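Local structure of phosphoribosyl-glycinamide (GAR) synthetase (Cryptococcus neoformans var. grubii serotype A, 7LVO) at residues L41-G46 and R95-W100. The protein catalyses, through its N-terminal GAR synthetase half, the ATP-dependent joining of phosphoribosylamine to glycine, the second step of de novo purine biosynthesis. Numbering follows the deposited sequence.
Sequences LLLGAG and RSIVEW
A 2.8 Å hydrogen bond from E99 N to R95 O, followed by one from W100 N to S96 O, winds the helical turn that brings I97 and W100 to face L41. The apolar ends of L41 and I97 meet head-on, L41 CD2 lying 3.7 Å from both CG1 and CD1 of I97. Each side chain sends its gamma carbon (CG of L41, CG1 of I97) anti to the backbone N (chi1 173° and -172°); I97 then bends at chi2, which sets CD1 beside the same methyl. The pair illustrates how a helix covers a parallel sheet: 95-104 belongs to the crossover between the outermost strands 81-83 and 108-111 of the N domain's Rossmann-like sheet, and its segment 95-100 runs antiparallel (167°) to the inner-strand segment 41-44, with 11.5 Å between axes. Two residues on from L41, and so on the same sheet face, L43 slants across I97, its CD2 coming within 4.0 Å of I97 CG1. One turn along the helix, W100 offers its six-membered ring obliquely to the other methyl of L41, CZ3 to CD1 being 4.3 Å, and also touches V66 of strand 62-67. Helix 121-126 adds to the cover, F125 touching I97 and V121 touching L43.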
loop_
_atom_site.group_PDB
_atom_site.type_symbol
_atom_site.label_atom_id
_atom_site.label_comp_id
_atom_site.label_asym_id
_atom_site.label_seq_id
_atom_site.Cartn_x
_atom_site.Cartn_y
_atom_site.Cartn_z
ATOM N N LEU A 41 2.349 -15.952 -8.248
ATOM C CA LEU A 41 3.642 -15.530 -7.724
ATOM C C LEU A 41 3.483 -14.171 -7.062
ATOM O O LEU A 41 3.141 -13.184 -7.732
ATOM C CB LEU A 41 4.682 -15.461 -8.839
ATOM C CG LEU A 41 6.048 -14.887 -8.477
ATOM C CD1 LEU A 41 6.763 -15.768 -7.462
ATOM C CD2 LEU A 41 6.888 -14.720 -9.735
ATOM N N LEU A 42 3.725 -14.125 -5.750
ATOM C CA LEU A 42 3.692 -12.884 -4.989
ATOM C C LEU A 42 5.112 -12.368 -4.817
ATOM O O LEU A 42 5.978 -13.094 -4.312
ATOM C CB LEU A 42 3.040 -13.098 -3.622
ATOM C CG LEU A 42 1.621 -13.639 -3.610
ATOM C CD1 LEU A 42 1.073 -13.647 -2.189
ATOM C CD2 LEU A 42 0.707 -12.828 -4.518
ATOM N N LEU A 43 5.350 -11.126 -5.235
ATOM C CA LEU A 43 6.625 -10.457 -5.022
ATOM C C LEU A 43 6.519 -9.598 -3.761
ATOM O O LEU A 43 5.638 -8.737 -3.662
ATOM C CB LEU A 43 7.007 -9.597 -6.217
ATOM C CG LEU A 43 6.968 -10.248 -7.603
ATOM C CD1 LEU A 43 7.511 -9.265 -8.638
ATOM C CD2 LEU A 43 7.735 -11.546 -7.648
ATOM N N GLY A 44 7.411 -9.834 -2.805
ATOM C CA GLY A 44 7.420 -9.055 -1.579
ATOM C C GLY A 44 7.606 -9.910 -0.343
ATOM O O GLY A 44 7.678 -11.139 -0.437
ATOM N N ALA A 45 7.679 -9.269 0.830
ATOM C CA ALA A 45 7.904 -9.999 2.071
ATOM C C ALA A 45 7.270 -9.296 3.264
ATOM O O ALA A 45 7.723 -9.479 4.400
ATOM C CB ALA A 45 9.404 -10.182 2.327
ATOM N N GLY A 46 6.219 -8.506 3.029
ATOM C CA GLY A 46 5.538 -7.790 4.079
ATOM C C GLY A 46 4.227 -8.444 4.474
ATOM O O GLY A 46 3.839 -9.483 3.960
ATOM N N ARG A 95 15.410 -10.565 -14.957
ATOM C CA ARG A 95 15.570 -11.856 -15.623
ATOM C C ARG A 95 15.488 -13.016 -14.637
ATOM O O ARG A 95 14.950 -14.079 -14.961
ATOM C CB ARG A 95 16.901 -11.905 -16.376
ATOM C CG ARG A 95 16.905 -12.887 -17.542
ATOM C CD ARG A 95 18.148 -13.773 -17.556
ATOM N NE ARG A 95 19.389 -13.007 -17.601
ATOM C CZ ARG A 95 20.179 -12.794 -16.555
ATOM N NH1 ARG A 95 19.890 -13.279 -15.358
ATOM N NH2 ARG A 95 21.289 -12.079 -16.716
ATOM N N SER A 96 16.018 -12.832 -13.427
ATOM C CA SER A 96 16.024 -13.914 -12.447
ATOM C C SER A 96 14.618 -14.441 -12.190
ATOM O O SER A 96 14.345 -15.634 -12.364
ATOM C CB SER A 96 16.664 -13.434 -11.145
ATOM O OG SER A 96 16.607 -14.444 -10.158
ATOM N N ILE A 97 13.704 -13.561 -11.778
ATOM C CA ILE A 97 12.364 -14.017 -11.418
ATOM C C ILE A 97 11.499 -14.237 -12.659
ATOM O O ILE A 97 10.593 -15.083 -12.644
ATOM C CB ILE A 97 11.710 -13.013 -10.453
ATOM C CG1 ILE A 97 10.389 -13.566 -9.916
ATOM C CG2 ILE A 97 11.470 -11.682 -11.144
ATOM C CD1 ILE A 97 10.531 -14.863 -9.136
ATOM N N VAL A 98 11.743 -13.487 -13.735
ATOM C CA VAL A 98 10.959 -13.673 -14.954
ATOM C C VAL A 98 11.276 -15.020 -15.587
ATOM O O VAL A 98 10.373 -15.745 -16.020
ATOM C CB VAL A 98 11.213 -12.515 -15.934
ATOM C CG1 VAL A 98 10.553 -12.799 -17.281
ATOM C CG2 VAL A 98 10.694 -11.210 -15.347
ATOM N N GLU A 99 12.563 -15.382 -15.643
ATOM C CA GLU A 99 12.937 -16.684 -16.186
ATOM C C GLU A 99 12.446 -17.813 -15.289
ATOM O O GLU A 99 11.994 -18.854 -15.780
ATOM C CB GLU A 99 14.453 -16.758 -16.363
ATOM C CG GLU A 99 14.946 -18.050 -16.986
ATOM C CD GLU A 99 16.444 -18.045 -17.221
ATOM O OE1 GLU A 99 17.090 -17.010 -16.940
ATOM O OE2 GLU A 99 16.976 -19.076 -17.685
ATOM N N TRP A 100 12.518 -17.623 -13.970
ATOM C CA TRP A 100 11.974 -18.617 -13.051
ATOM C C TRP A 100 10.475 -18.800 -13.276
ATOM O O TRP A 100 9.988 -19.926 -13.422
ATOM C CB TRP A 100 12.255 -18.197 -11.605
ATOM C CG TRP A 100 11.885 -19.230 -10.592
ATOM C CD1 TRP A 100 12.707 -20.170 -10.047
ATOM C CD2 TRP A 100 10.598 -19.434 -9.995
ATOM N NE1 TRP A 100 12.016 -20.943 -9.152
ATOM C CE2 TRP A 100 10.721 -20.511 -9.096
ATOM C CE3 TRP A 100 9.360 -18.804 -10.125
ATOM C CZ2 TRP A 100 9.650 -20.979 -8.339
ATOM C CZ3 TRP A 100 8.297 -19.270 -9.373
ATOM C CH2 TRP A 100 8.447 -20.345 -8.494
#